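Local structure of terminal oxygenase component of carbazole (Janthinobacterium, 2DE6) at the interface of chains A and B. The protein catalyses, as terminal oxygenase of carbazole 1,9a-dioxygenase, the angular dioxygenation of carbazole at C-9a and C-1, using electrons delivered by its Rieske ferredoxin. Coordinates in Å, arbitrary orientation; residue numbers count along the deposited sequence, not the author numbering. Chains: chain A, terminal oxygenase component of carbazole; chain B, ferredoxin component of carbazole.

The interface of chains A and B. Residues chain A 210, 367; chain B 55, 67.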
loop_
_atom_site.group_PDB
_atom_site.type_symbol
_atom_site.label_atom_id
_atom_site.label_comp_id
_atom_site.label_asym_id
_atom_site.label_seq_id
_atom_site.Cartn_x
_atom_site.Cartn_y
_atom_site.Cartn_z
ATOM N N ARG A 210 22.105 -32.823 -18.162
ATOM C CA ARG A 210 20.964 -32.125 -17.582
ATOM C C ARG A 210 19.647 -32.502 -18.250
ATOM O O ARG A 210 18.590 -32.455 -17.620
ATOM C CB ARG A 210 21.182 -30.607 -17.645
ATOM C CG ARG A 210 21.085 -29.986 -19.031
ATOM C CD ARG A 210 19.810 -29.153 -19.157
ATOM N NE ARG A 210 19.809 -28.329 -20.365
ATOM C CZ ARG A 210 18.850 -27.462 -20.676
ATOM N NH1 ARG A 210 17.807 -27.306 -19.869
ATOM N NH2 ARG A 210 18.935 -26.745 -21.790
ATOM N N LYS A 367 8.977 -23.928 -16.994
ATOM C CA LYS A 367 8.790 -23.869 -18.444
ATOM C C LYS A 367 7.535 -24.626 -18.869
ATOM O O LYS A 367 6.789 -24.170 -19.731
ATOM C CB LYS A 367 10.007 -24.458 -19.161
ATOM C CG LYS A 367 11.250 -23.606 -19.012
ATOM C CD LYS A 367 12.367 -24.045 -19.949
ATOM C CE LYS A 367 13.531 -23.060 -19.887
ATOM N NZ LYS A 367 14.604 -23.370 -20.882
ATOM N N GLU B 55 21.648 -20.115 -25.455
ATOM C CA GLU B 55 20.222 -19.942 -25.703
ATOM C C GLU B 55 19.819 -18.493 -25.448
ATOM O O GLU B 55 18.633 -18.158 -25.462
ATOM C CB GLU B 55 19.403 -20.878 -24.805
ATOM C CG GLU B 55 19.469 -22.341 -25.226
ATOM C CD GLU B 55 18.661 -23.257 -24.320
ATOM O OE1 GLU B 55 17.488 -22.938 -24.039
ATOM O OE2 GLU B 55 19.196 -24.304 -23.899
ATOM N N PHE B 67 17.678 -16.687 -18.649
ATOM C CA PHE B 67 16.996 -16.952 -17.387
ATOM C C PHE B 67 16.620 -15.708 -16.598
ATOM O O PHE B 67 15.446 -15.519 -16.262
ATOM C CB PHE B 67 17.840 -17.887 -16.515
ATOM C CG PHE B 67 17.664 -19.347 -16.841
ATOM C CD1 PHE B 67 17.184 -19.746 -18.087
ATOM C CD2 PHE B 67 17.996 -20.324 -15.908
ATOM C CE1 PHE B 67 17.038 -21.099 -18.400
ATOM C CE2 PHE B 67 17.856 -21.679 -16.213
ATOM C CZ PHE B 67 17.377 -22.066 -17.457
HETATM O O HOH W 1 16.587 -21.299 -21.817
#
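A:Arg210 and B:Glu55 reach for each other from opposite directions and close a salt bridge between the oxygenase and its ferredoxin. The guanidinium NH2 of A:Arg210 lies 3.2 Å from the carboxylate OE2 of B:Glu55, and the two flat groups are nearly coplanar, 24° apart. Contact is single-pronged: OE2 of B:Glu55 sits almost in line with the CZ-NH2 bond of A:Arg210 (164° at NH2), rather than both carboxylate oxygens pairing with the guanidinium. A bend at chi2 turns the arginine chain, which then runs extended towards the ferredoxin.

The other oxygen, OE1, faces A:Lys367, which extends from helix 360-372 with its chain straight beyond CG. The ammonium NZ of A:Lys367 is 4.3 Å from OE1 of B:Glu55. A water links them, its oxygen 3.0 Å from NZ of A:Lys367 and 2.9 Å from OE1 of B:Glu55, with a corner of about 93° at the water. The carboxylate is thus shared between two basic residues of the oxygenase, which would probably favour its charged form.

B:Phe67 lies in the Rieske loop that carries B:Cys65 and B:His68, ligands of the ferredoxin [2Fe-2S] cluster, so the patch borders the electron-donating end of that protein. The B:Phe67 side chain crosses that of A:Lys367 at about a right angle. NZ of A:Lys367 lies out beyond CE1 of B:Phe67, 4.2 Å from it and not over the ring, and the bridging water's oxygen is 3.5 Å from the same CE1 of B:Phe67.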